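Local structure of mannitol dehydrogenase (Helicobacter pylori, 3TWO) at residues Ser94-Lys99 and Glu140-Ser145; Thr164-Leu169 and Ile296-Glu301; Phe8-Phe11 and His16-Pro19; His43-Ser48 and Gly130-Asn135. The protein probably catalyses the NADP(H)-dependent interconversion of cinnamyl alcohols and their aldehydes, as a zinc-binding alcohol dehydrogenase of the medium-chain type. All coordinates share one frame; numbering follows the deposited sequence.

Three of the four contacts bear on a bound zinc or on NADPH. Interaction 4 lies beside the zinc of Cys42, His64 and Cys160 and holds the coenzyme's ribose and phosphate; interaction 2 reaches the nicotinamide through Thr164, the two centres being about 20 Å apart. Interaction 1 supplies two ligands, Cys95 and Cys98, of the other, four-cysteine zinc. It touches interaction 2, where Ser145 N and Gln300 OE1 are 2.9 Å apart and Ile144 packs on Thr299. Interaction 3, the N-terminal hairpin, has its centre about 11 Å from that of interaction 4; there Phe8 N is 2.9 Å from Tyr132 O, and the Phe17 ring packs on that of Tyr132.

Interaction 1. Residues Ser94-Lys99 and Glu140-Ser145; sequences SCKACK and ENYVIS. With ZN (zinc ion), chain H.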
# COMPACT_ATOMS: atom_id res chain seq x y z
N SER B 94 0.55 -9.48 26.66
CA SER B 94 1.21 -8.30 26.10
C SER B 94 1.56 -7.36 27.24
O SER B 94 1.26 -7.67 28.38
CB SER B 94 0.35 -7.59 25.03
OG SER B 94 -0.85 -7.05 25.58
N CYS B 95 2.15 -6.19 26.95
CA CYS B 95 2.81 -5.43 28.05
C CYS B 95 1.76 -4.61 28.80
O CYS B 95 1.93 -4.31 29.97
CB CYS B 95 3.96 -4.51 27.56
SG CYS B 95 3.35 -2.91 26.89
N LYS B 96 0.66 -4.30 28.12
CA LYS B 96 -0.50 -3.62 28.73
C LYS B 96 -0.12 -2.18 29.08
O LYS B 96 -0.83 -1.51 29.81
CB LYS B 96 -1.03 -4.35 30.00
CG LYS B 96 -1.21 -5.89 29.93
CD LYS B 96 -1.55 -6.45 31.34
CE LYS B 96 -1.50 -7.98 31.46
NZ LYS B 96 -0.14 -8.52 30.97
N ALA B 97 1.00 -1.69 28.57
CA ALA B 97 1.41 -0.33 28.91
C ALA B 97 1.78 0.52 27.70
O ALA B 97 2.06 1.69 27.87
CB ALA B 97 2.54 -0.34 29.96
N CYS B 98 1.70 -0.01 26.49
CA CYS B 98 2.09 0.72 25.30
C CYS B 98 0.89 1.21 24.44
O CYS B 98 -0.29 0.96 24.74
CB CYS B 98 3.03 -0.16 24.44
SG CYS B 98 2.06 -1.56 23.61
N LYS B 99 1.21 1.93 23.37
CA LYS B 99 0.17 2.53 22.59
C LYS B 99 -0.66 1.45 21.96
O LYS B 99 -1.85 1.50 22.10
CB LYS B 99 0.72 3.46 21.50
CG LYS B 99 -0.37 4.39 20.93
CD LYS B 99 0.17 5.79 20.67
CE LYS B 99 1.09 5.87 19.41
NZ LYS B 99 0.31 5.40 18.21
N GLU B 140 -6.33 -13.66 32.14
CA GLU B 140 -7.78 -13.48 31.88
C GLU B 140 -8.17 -12.42 30.86
O GLU B 140 -9.29 -12.50 30.30
CB GLU B 140 -8.58 -13.22 33.17
CG GLU B 140 -8.04 -12.08 33.99
CD GLU B 140 -9.04 -11.51 34.96
OE1 GLU B 140 -8.71 -10.49 35.61
OE2 GLU B 140 -10.16 -12.07 35.06
N ASN B 141 -7.27 -11.46 30.62
CA ASN B 141 -7.52 -10.35 29.65
C ASN B 141 -7.31 -10.71 28.19
O ASN B 141 -7.47 -9.87 27.33
CB ASN B 141 -6.70 -9.12 30.01
CG ASN B 141 -7.02 -8.66 31.41
OD1 ASN B 141 -8.02 -8.00 31.64
ND2 ASN B 141 -6.21 -9.10 32.39
N TYR B 142 -6.93 -11.98 27.96
CA TYR B 142 -6.64 -12.55 26.62
C TYR B 142 -7.56 -13.74 26.35
O TYR B 142 -7.32 -14.53 25.43
CB TYR B 142 -5.14 -12.94 26.55
CG TYR B 142 -4.32 -11.72 26.78
CD1 TYR B 142 -4.02 -11.30 28.10
CD2 TYR B 142 -3.96 -10.89 25.71
CE1 TYR B 142 -3.34 -10.12 28.34
CE2 TYR B 142 -3.22 -9.67 25.97
CZ TYR B 142 -2.92 -9.32 27.27
OH TYR B 142 -2.20 -8.18 27.56
N VAL B 143 -8.62 -13.87 27.13
CA VAL B 143 -9.55 -14.99 26.97
C VAL B 143 -10.90 -14.49 26.38
O VAL B 143 -11.48 -13.50 26.86
CB VAL B 143 -9.74 -15.73 28.32
CG1 VAL B 143 -10.79 -16.86 28.19
CG2 VAL B 143 -8.38 -16.30 28.82
N ILE B 144 -11.42 -15.16 25.37
CA ILE B 144 -12.66 -14.70 24.75
C ILE B 144 -13.84 -15.44 25.39
O ILE B 144 -13.77 -16.66 25.56
CB ILE B 144 -12.59 -14.98 23.19
CG1 ILE B 144 -11.28 -14.35 22.61
CG2 ILE B 144 -13.95 -14.62 22.47
CD1 ILE B 144 -11.05 -12.87 23.01
N SER B 145 -14.91 -14.73 25.72
CA SER B 145 -16.09 -15.36 26.28
C SER B 145 -16.99 -15.94 25.17
O SER B 145 -17.21 -15.30 24.15
CB SER B 145 -16.85 -14.33 27.07
OG SER B 145 -18.10 -14.83 27.31
ZN ZN H . 2.16 -3.39 24.90
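Tyr142 lays the hydroxyl end of its ring against Ser94, just before the zinc-binding turn of residues 95-98, and against the base of Lys96 within it. Its OH lies 2.6 Å from Ser94 OG in a hydrogen bond that either hydroxyl could donate. Ser94 OG comes in at the edge of the ring, near its plane, and so does Lys96 CE. With CG anti to its own carbonyl carbon (chi1 -59°), Tyr142 sends the ring across to 94-99, while Phe91, Asn93 and Ile296 also touch its side chain. Lys96 CG passes 3.4 Å from Tyr142 OH. The lysine chain, extended as far as CE, passes obliquely across the hydroxyl end of the tyrosine, then bends at its last torsion (chi4 53°), which carries NZ back to Ser94 O at 3.1 Å. Asn93 OD1 is a further partner of that ammonium group.

Immediately beyond Ser94 comes the CxxC turn of the structural zinc site, the lobe found in many medium-chain alcohol dehydrogenases. Cys95 SG binds the zinc at 2.4 Å and Cys98 SG at 2.2 Å; Cys101 and Cys109 complete the set of four. The backbone N of Ala97 donates to Cys95 SG over 3.1 Å at 158°, and Cys98 is the N-cap of helix 99-102. Between these two segments the link runs through the Tyr142 phenol. A backbone N-H given to a metal-bound sulfur should draw off some of its negative charge, which probably eases the mutual repulsion of the four thiolates, while the buried Ser94 and Tyr142 hydroxyls answer each other's polarity.

Interaction 2. Residues Thr164-Leu169 and Ile296-Glu301; sequences TTYSPL and IKETQE. With NDP (NADPH dihydro-nicotinamide-adenine-dinucleotide phosphate), chain F.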
# COMPACT_ATOMS: atom_id res chain seq x y z
N THR B 164 -9.30 -12.51 11.74
CA THR B 164 -8.33 -12.02 10.79
C THR B 164 -9.03 -11.49 9.53
O THR B 164 -8.48 -10.60 8.84
CB THR B 164 -7.29 -13.10 10.40
OG1 THR B 164 -6.54 -13.48 11.58
CG2 THR B 164 -6.30 -12.54 9.35
N THR B 165 -10.23 -12.00 9.26
CA THR B 165 -10.90 -11.60 8.06
C THR B 165 -11.99 -10.63 8.40
O THR B 165 -12.22 -9.70 7.62
CB THR B 165 -11.52 -12.81 7.36
OG1 THR B 165 -12.34 -13.47 8.31
CG2 THR B 165 -10.41 -13.80 6.89
N TYR B 166 -12.65 -10.81 9.56
CA TYR B 166 -13.62 -9.85 10.03
C TYR B 166 -12.99 -8.41 10.10
O TYR B 166 -13.59 -7.40 9.68
CB TYR B 166 -14.08 -10.27 11.42
CG TYR B 166 -15.11 -9.36 12.08
CD1 TYR B 166 -16.48 -9.45 11.77
CD2 TYR B 166 -14.72 -8.44 13.07
CE1 TYR B 166 -17.44 -8.63 12.44
CE2 TYR B 166 -15.66 -7.62 13.72
CZ TYR B 166 -17.00 -7.74 13.42
OH TYR B 166 -17.88 -6.90 14.04
N SER B 167 -11.76 -8.35 10.63
CA SER B 167 -11.18 -7.06 10.98
C SER B 167 -11.04 -6.11 9.75
O SER B 167 -11.43 -5.00 9.81
CB SER B 167 -9.84 -7.22 11.76
OG SER B 167 -9.30 -5.93 12.16
N PRO B 168 -10.43 -6.56 8.65
CA PRO B 168 -10.18 -5.60 7.55
C PRO B 168 -11.47 -5.30 6.81
O PRO B 168 -11.62 -4.23 6.22
CB PRO B 168 -9.21 -6.34 6.63
CG PRO B 168 -9.27 -7.78 7.09
CD PRO B 168 -9.60 -7.76 8.52
N LEU B 169 -12.41 -6.24 6.86
CA LEU B 169 -13.72 -6.01 6.29
C LEU B 169 -14.40 -4.80 6.95
O LEU B 169 -14.95 -3.93 6.23
CB LEU B 169 -14.62 -7.28 6.37
CG LEU B 169 -14.34 -8.40 5.36
CD1 LEU B 169 -15.09 -9.73 5.72
CD2 LEU B 169 -14.65 -7.98 3.87
N ILE B 296 -7.95 -8.06 21.30
CA ILE B 296 -8.88 -8.82 22.16
C ILE B 296 -10.33 -8.30 22.07
O ILE B 296 -11.31 -9.06 21.83
CB ILE B 296 -8.37 -8.82 23.61
CG1 ILE B 296 -7.06 -9.65 23.68
CG2 ILE B 296 -9.45 -9.34 24.57
CD1 ILE B 296 -7.20 -11.18 23.15
N LYS B 297 -10.48 -7.00 22.25
CA LYS B 297 -11.76 -6.36 22.12
C LYS B 297 -12.47 -6.70 20.81
O LYS B 297 -13.62 -7.07 20.83
CB LYS B 297 -11.61 -4.86 22.21
CG LYS B 297 -12.97 -4.19 22.41
CD LYS B 297 -12.87 -2.68 22.46
CE LYS B 297 -14.10 -2.20 23.22
NZ LYS B 297 -14.19 -0.74 23.01
N GLU B 298 -11.78 -6.56 19.66
CA GLU B 298 -12.49 -6.73 18.41
C GLU B 298 -12.72 -8.24 18.23
O GLU B 298 -13.70 -8.64 17.56
CB GLU B 298 -11.75 -6.08 17.19
CG GLU B 298 -12.61 -6.07 15.92
CD GLU B 298 -11.92 -5.56 14.66
OE1 GLU B 298 -10.64 -5.58 14.54
OE2 GLU B 298 -12.65 -5.14 13.73
N THR B 299 -11.80 -9.07 18.74
CA THR B 299 -12.03 -10.53 18.70
C THR B 299 -13.35 -10.92 19.45
O THR B 299 -14.17 -11.74 18.92
CB THR B 299 -10.84 -11.30 19.26
OG1 THR B 299 -9.63 -10.95 18.53
CG2 THR B 299 -11.10 -12.89 19.20
N GLN B 300 -13.57 -10.32 20.64
CA GLN B 300 -14.82 -10.52 21.36
C GLN B 300 -16.02 -10.03 20.53
O GLN B 300 -17.03 -10.73 20.40
CB GLN B 300 -14.82 -9.83 22.73
CG GLN B 300 -16.08 -10.14 23.58
CD GLN B 300 -16.11 -11.60 24.01
OE1 GLN B 300 -15.19 -12.05 24.70
NE2 GLN B 300 -17.14 -12.40 23.53
N GLU B 301 -15.91 -8.83 19.96
CA GLU B 301 -16.99 -8.33 19.14
C GLU B 301 -17.29 -9.31 18.00
O GLU B 301 -18.44 -9.60 17.69
CB GLU B 301 -16.57 -6.97 18.56
CG GLU B 301 -17.57 -6.38 17.54
CD GLU B 301 -16.94 -5.21 16.73
OE1 GLU B 301 -17.06 -5.22 15.47
OE2 GLU B 301 -16.30 -4.34 17.35
PA NDP F . -5.45 -22.60 4.05
O1A NDP F . -4.60 -23.40 3.15
O2A NDP F . -6.95 -22.92 4.43
O5B NDP F . -6.09 -21.82 2.77
C5B NDP F . -5.23 -21.25 1.65
C4B NDP F . -6.08 -21.22 0.38
O4B NDP F . -5.51 -20.46 -0.76
C3B NDP F . -6.32 -22.67 -0.09
O3B NDP F . -7.76 -22.80 -0.39
C2B NDP F . -5.47 -22.74 -1.39
O2B NDP F . -6.14 -23.67 -2.26
C1B NDP F . -5.64 -21.32 -1.97
N9A NDP F . -4.47 -20.86 -2.76
C8A NDP F . -3.19 -21.23 -2.53
N7A NDP F . -2.44 -20.56 -3.40
C5A NDP F . -3.23 -19.80 -4.16
C6A NDP F . -3.00 -18.92 -5.20
N6A NDP F . -1.74 -18.66 -5.70
N1A NDP F . -4.06 -18.33 -5.73
C2A NDP F . -5.29 -18.52 -5.30
N3A NDP F . -5.54 -19.34 -4.30
C4A NDP F . -4.52 -19.99 -3.73
O3 NDP F . -4.87 -21.25 4.60
PN NDP F . -5.46 -20.38 5.71
O1N NDP F . -6.74 -19.75 5.30
O2N NDP F . -5.44 -21.00 7.13
O5D NDP F . -4.36 -19.26 5.80
C5D NDP F . -3.94 -18.58 4.52
C4D NDP F . -2.67 -17.67 4.77
O4D NDP F . -3.16 -16.72 5.74
C3D NDP F . -1.44 -18.37 5.40
O3D NDP F . -0.24 -17.82 4.79
C2D NDP F . -1.60 -18.00 6.89
O2D NDP F . -0.36 -17.96 7.52
C1D NDP F . -2.13 -16.55 6.76
N1N NDP F . -2.73 -15.99 8.01
C2N NDP F . -2.44 -14.64 8.33
C3N NDP F . -2.97 -14.06 9.48
C7N NDP F . -2.71 -12.58 9.75
O7N NDP F . -2.40 -11.82 8.82
N7N NDP F . -3.09 -12.16 10.95
C4N NDP F . -3.76 -14.85 10.35
C5N NDP F . -4.09 -16.20 10.02
C6N NDP F . -3.58 -16.77 8.88
P2B NDP F . -5.39 -24.75 -3.11
O1X NDP F . -6.21 -26.13 -2.80
O2X NDP F . -5.32 -24.31 -4.51
O3X NDP F . -3.95 -24.94 -2.47
O HOH W 1 -11.62 -3.60 11.95
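Tyr166 and Ser167 of helix 158-171 meet Glu298 and Glu301 of helix 296-308, where the two short helical segments cross at 99° with their axes 10.1 Å apart. The close part is around the buried tyrosine. With CG anti to the backbone N (chi1 180°), its ring stretches over to the second helix, Glu298 lying obliquely beside it and Tyr195 meeting it edge-to-face. Its OH reaches out to the exposed carboxylate of Glu301 and donates to OE1, which lies in the plane at the ring's edge; the modelled 2.4 Å is so short that the exact length is doubtful. Beside it, Ser167 OG donates to Glu298 OE1 over 2.8 Å, on the syn side of the carboxylate and 25° out of its plane.

The looser side is wet: a water bridges the helices by donating to Ser167 O and to Glu298 OE2, each at 2.6 Å. That carbonyl sits near the kink made by Pro168. One turn back, Thr164 OG1 lies 3.3 Å from C4N of the NADPH nicotinamide, the hydride-bearing carbon. Ser167 OG and the water give Glu298 one donor on each oxygen, which would be expected to favour its ionised form.

Interaction 3. Residues Phe8-Phe11 and His16-Pro19; sequences FAIF and HFKP
Phe8-Phe11 and His16-Pro19 are the turn-side ends of the N-terminal beta hairpin of strands 3-9 and 18-24, a two-stranded antiparallel sheet. Ala9 and Phe17 meet through backbone atoms, and the end-to-end directions of the segments lie 128° apart, well short of strictly antiparallel.

The backbone bonds come as one hydrogen-bonded pair: Ala9 N gives to Lys18 O at 3.0 Å and Lys18 N gives to Ala9 O at 2.8 Å. Each of these carbonyls also receives a CA-H...O contact, Phe8 CA to Lys18 O at 3.5 Å and Phe17 CA to Ala9 O at 3.3 Å. Next along the strands, Phe8 and Pro19 form a non-hydrogen-bonded pair.

Apolar contacts cover both ends. On the face shared by Phe8 and Pro19, Phe8 CE2 touches Pro19 CG at 4.2 Å, and the Phe347 ring meets that of Phe8. Toward the turn, Ile10 sits over one face of Phe17: CB stands 3.9 Å from the ring centroid, only 10° off the normal, a clear CH-pi contact. The isoleucine turns CG1 anti to its backbone N (chi1 179°), leaving CG2 to press on Phe17 CZ at 3.7 Å. Phe8 O lies at the edge of the same ring, and Tyr327 meets it edge-to-face. Asp324 accepts from Phe17 N, so helix 323-331 grips this residue by backbone and side chain alike.

The charged contact is on the face of Ala9 and Lys18. There the lysine chain crosses the Phe11 ring at about a right angle, its last two torsions bent, and NZ ends obliquely 3.6 Å from Phe11 CE1.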
# COMPACT_ATOMS: atom_id res chain seq x y z
N PHE B 8 0.62 -32.43 20.86
CA PHE B 8 1.20 -32.93 19.65
C PHE B 8 2.25 -31.94 19.20
O PHE B 8 1.89 -30.81 18.81
CB PHE B 8 0.09 -33.15 18.59
CG PHE B 8 -0.87 -34.23 18.99
CD1 PHE B 8 -2.04 -33.90 19.68
CD2 PHE B 8 -0.53 -35.57 18.83
CE1 PHE B 8 -2.93 -34.90 20.14
CE2 PHE B 8 -1.39 -36.59 19.31
CZ PHE B 8 -2.60 -36.24 19.95
N ALA B 9 3.52 -32.36 19.35
CA ALA B 9 4.71 -31.56 19.08
C ALA B 9 5.46 -32.02 17.82
O ALA B 9 5.51 -33.22 17.50
CB ALA B 9 5.72 -31.55 20.32
N ILE B 10 6.11 -31.04 17.17
CA ILE B 10 7.08 -31.33 16.09
C ILE B 10 8.48 -30.90 16.52
O ILE B 10 8.64 -29.81 17.11
CB ILE B 10 6.61 -30.64 14.78
CG1 ILE B 10 7.59 -30.90 13.63
CG2 ILE B 10 6.33 -29.12 15.02
CD1 ILE B 10 7.12 -30.27 12.28
N PHE B 11 9.49 -31.73 16.28
CA PHE B 11 10.80 -31.43 16.85
C PHE B 11 11.81 -30.75 15.94
O PHE B 11 12.89 -30.33 16.41
CB PHE B 11 11.42 -32.70 17.39
CG PHE B 11 11.04 -32.98 18.80
CD1 PHE B 11 9.72 -33.39 19.11
CD2 PHE B 11 11.98 -32.81 19.84
CE1 PHE B 11 9.34 -33.66 20.44
CE2 PHE B 11 11.61 -33.07 21.19
CZ PHE B 11 10.27 -33.51 21.48
N HIS B 16 7.64 -35.57 11.71
CA HIS B 16 6.25 -35.73 11.97
C HIS B 16 5.96 -35.35 13.40
O HIS B 16 6.83 -35.44 14.24
CB HIS B 16 5.85 -37.19 11.78
CG HIS B 16 5.84 -37.63 10.35
ND1 HIS B 16 5.98 -36.74 9.29
CD2 HIS B 16 5.66 -38.85 9.79
CE1 HIS B 16 5.93 -37.41 8.15
NE2 HIS B 16 5.75 -38.69 8.43
N PHE B 17 4.70 -34.98 13.66
CA PHE B 17 4.12 -34.70 14.96
C PHE B 17 4.09 -35.93 15.83
O PHE B 17 3.90 -37.02 15.31
CB PHE B 17 2.73 -34.13 14.76
CG PHE B 17 2.75 -32.62 14.48
CD1 PHE B 17 2.93 -32.13 13.18
CD2 PHE B 17 2.67 -31.70 15.53
CE1 PHE B 17 3.00 -30.75 12.93
CE2 PHE B 17 2.72 -30.30 15.26
CZ PHE B 17 2.91 -29.85 13.95
N LYS B 18 4.32 -35.78 17.14
CA LYS B 18 4.25 -36.93 18.05
C LYS B 18 3.66 -36.49 19.37
O LYS B 18 3.78 -35.32 19.71
CB LYS B 18 5.65 -37.50 18.31
CG LYS B 18 6.38 -38.00 17.06
CD LYS B 18 7.87 -38.49 17.29
CE LYS B 18 8.87 -37.36 17.68
NZ LYS B 18 8.48 -36.82 19.01
N PRO B 19 3.04 -37.42 20.12
CA PRO B 19 2.57 -37.11 21.50
C PRO B 19 3.72 -36.56 22.33
O PRO B 19 4.81 -37.10 22.30
CB PRO B 19 2.13 -38.49 22.05
CG PRO B 19 1.61 -39.18 20.79
CD PRO B 19 2.64 -38.78 19.71

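Interaction 4. Residues His43-Ser48 and Gly130-Asn135; sequences HSDIHS and GGYSNN. With NDP (NADPH dihydro-nicotinamide-adenine-dinucleotide phosphate), chain F.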
# COMPACT_ATOMS: atom_id res chain seq x y z
N HIS B 43 -3.22 -22.38 8.57
CA HIS B 43 -1.99 -22.53 7.72
C HIS B 43 -0.75 -21.84 8.34
O HIS B 43 0.38 -22.21 8.03
CB HIS B 43 -2.24 -22.02 6.29
CG HIS B 43 -1.43 -22.71 5.22
ND1 HIS B 43 -0.05 -22.71 5.20
CD2 HIS B 43 -1.83 -23.33 4.08
CE1 HIS B 43 0.38 -23.37 4.12
NE2 HIS B 43 -0.69 -23.74 3.42
N SER B 44 -0.96 -20.85 9.21
CA SER B 44 0.14 -20.30 10.03
C SER B 44 0.81 -21.38 10.85
O SER B 44 2.05 -21.30 11.12
CB SER B 44 -0.39 -19.22 11.01
OG SER B 44 -0.98 -18.17 10.26
N ASP B 45 0.03 -22.38 11.28
CA ASP B 45 0.60 -23.49 12.05
C ASP B 45 1.72 -24.20 11.22
O ASP B 45 2.79 -24.59 11.73
CB ASP B 45 -0.48 -24.50 12.44
CG ASP B 45 -1.54 -23.90 13.39
OD1 ASP B 45 -1.41 -22.79 13.96
OD2 ASP B 45 -2.55 -24.58 13.60
N ILE B 46 1.42 -24.37 9.94
CA ILE B 46 2.27 -25.12 9.04
C ILE B 46 3.50 -24.27 8.68
O ILE B 46 4.63 -24.81 8.69
CB ILE B 46 1.53 -25.42 7.72
CG1 ILE B 46 0.25 -26.22 7.98
CG2 ILE B 46 2.47 -26.19 6.76
CD1 ILE B 46 -0.65 -26.37 6.73
N HIS B 47 3.27 -22.99 8.33
CA HIS B 47 4.37 -22.06 8.04
C HIS B 47 5.35 -22.05 9.25
O HIS B 47 6.60 -22.08 9.06
CB HIS B 47 3.85 -20.62 7.83
CG HIS B 47 3.01 -20.41 6.59
ND1 HIS B 47 3.42 -20.76 5.32
CD2 HIS B 47 1.79 -19.81 6.42
CE1 HIS B 47 2.50 -20.42 4.42
NE2 HIS B 47 1.52 -19.80 5.06
N SER B 48 4.80 -22.07 10.49
CA SER B 48 5.69 -22.00 11.66
C SER B 48 6.38 -23.32 11.86
O SER B 48 7.63 -23.37 11.99
CB SER B 48 4.99 -21.59 12.95
OG SER B 48 4.11 -20.49 12.72
N GLY B 130 1.25 -24.16 22.07
CA GLY B 130 -0.06 -23.82 21.51
C GLY B 130 -1.22 -24.73 21.86
O GLY B 130 -1.22 -25.44 22.91
N GLY B 131 -2.18 -24.74 20.94
CA GLY B 131 -3.47 -25.31 21.16
C GLY B 131 -3.63 -26.77 20.79
O GLY B 131 -4.67 -27.35 21.12
N TYR B 132 -2.62 -27.40 20.13
CA TYR B 132 -2.71 -28.88 19.89
C TYR B 132 -2.41 -29.65 21.17
O TYR B 132 -1.48 -30.44 21.21
CB TYR B 132 -1.75 -29.42 18.78
CG TYR B 132 -1.82 -28.81 17.40
CD1 TYR B 132 -2.87 -27.96 17.00
CD2 TYR B 132 -0.83 -29.11 16.48
CE1 TYR B 132 -2.90 -27.39 15.69
CE2 TYR B 132 -0.89 -28.58 15.12
CZ TYR B 132 -1.90 -27.71 14.76
OH TYR B 132 -1.88 -27.14 13.48
N SER B 133 -3.15 -29.40 22.23
CA SER B 133 -2.79 -29.92 23.56
C SER B 133 -4.06 -29.96 24.39
O SER B 133 -5.11 -29.43 23.97
CB SER B 133 -1.76 -28.99 24.21
OG SER B 133 -2.29 -27.71 24.52
N ASN B 134 -3.98 -30.53 25.61
CA ASN B 134 -5.18 -30.78 26.38
C ASN B 134 -5.59 -29.61 27.26
O ASN B 134 -6.70 -29.59 27.78
CB ASN B 134 -5.08 -32.09 27.21
CG ASN B 134 -3.96 -32.06 28.27
OD1 ASN B 134 -3.98 -32.84 29.25
ND2 ASN B 134 -2.99 -31.21 28.08
N ASN B 135 -4.68 -28.65 27.46
CA ASN B 135 -5.02 -27.51 28.30
C ASN B 135 -4.10 -26.35 27.97
O ASN B 135 -3.12 -26.54 27.23
CB ASN B 135 -4.94 -27.90 29.82
CG ASN B 135 -3.54 -28.26 30.27
OD1 ASN B 135 -2.55 -27.65 29.84
ND2 ASN B 135 -3.43 -29.24 31.18
PA NDP F . -5.45 -22.60 4.05
O1A NDP F . -4.60 -23.40 3.15
O2A NDP F . -6.95 -22.92 4.43
O5B NDP F . -6.09 -21.82 2.77
C5B NDP F . -5.23 -21.25 1.65
C4B NDP F . -6.08 -21.22 0.38
O4B NDP F . -5.51 -20.46 -0.76
C3B NDP F . -6.32 -22.67 -0.09
O3B NDP F . -7.76 -22.80 -0.39
C2B NDP F . -5.47 -22.74 -1.39
O2B NDP F . -6.14 -23.67 -2.26
C1B NDP F . -5.64 -21.32 -1.97
N9A NDP F . -4.47 -20.86 -2.76
C8A NDP F . -3.19 -21.23 -2.53
N7A NDP F . -2.44 -20.56 -3.40
C5A NDP F . -3.23 -19.80 -4.16
C6A NDP F . -3.00 -18.92 -5.20
N6A NDP F . -1.74 -18.66 -5.70
N1A NDP F . -4.06 -18.33 -5.73
C2A NDP F . -5.29 -18.52 -5.30
N3A NDP F . -5.54 -19.34 -4.30
C4A NDP F . -4.52 -19.99 -3.73
O3 NDP F . -4.87 -21.25 4.60
PN NDP F . -5.46 -20.38 5.71
O1N NDP F . -6.74 -19.75 5.30
O2N NDP F . -5.44 -21.00 7.13
O5D NDP F . -4.36 -19.26 5.80
C5D NDP F . -3.94 -18.58 4.52
C4D NDP F . -2.67 -17.67 4.77
O4D NDP F . -3.16 -16.72 5.74
C3D NDP F . -1.44 -18.37 5.40
O3D NDP F . -0.24 -17.82 4.79
C2D NDP F . -1.60 -18.00 6.89
O2D NDP F . -0.36 -17.96 7.52
C1D NDP F . -2.13 -16.55 6.76
N1N NDP F . -2.73 -15.99 8.01
C2N NDP F . -2.44 -14.64 8.33
C3N NDP F . -2.97 -14.06 9.48
C7N NDP F . -2.71 -12.58 9.75
O7N NDP F . -2.40 -11.82 8.82
N7N NDP F . -3.09 -12.16 10.95
C4N NDP F . -3.76 -14.85 10.35
C5N NDP F . -4.09 -16.20 10.02
C6N NDP F . -3.58 -16.77 8.88
P2B NDP F . -5.39 -24.75 -3.11
O1X NDP F . -6.21 -26.13 -2.80
O2X NDP F . -5.32 -24.31 -4.51
O3X NDP F . -3.95 -24.94 -2.47
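Beside the coenzyme site and the zinc of Cys42, His64 and Cys160, Tyr132 reaches Asp45, whose side chain is about 5 Å from that metal. Tyr132 OH is 2.6 Å from Asp45 OD2, a weak bond whose proton is not settled, since Tyr327 OH is also a partner of the phenol. The carboxylate and the ring stand 82° apart, and the oxygen approaches the ring obliquely. Asp45 OD2 also accepts from the backbone N of the zinc ligand Cys42, which makes the aspartate a second-shell residue of the metal site.

Both segments belong to the GroES-like catalytic domain of the medium-chain dehydrogenases. Helix 43-49 turns His43, Ser44 and His47 to NADPH, while 130-135 is a loop in which Tyr132 centres an inverse gamma turn. His43 N donates to O2N of the nicotinamide-side phosphate over 3.0 Å, nearly straight at 167°. Ser44 OG and ribose O2D are hydrogen-bonded at 2.8 Å, and His47 NE2 and ribose O3D at 2.7 Å; in neither is the donor fixed. O3D lies at the edge of the His47 ring, near its plane, and on the far side of that imidazole ND1 is hydrogen-bonded to Glu52 OE1.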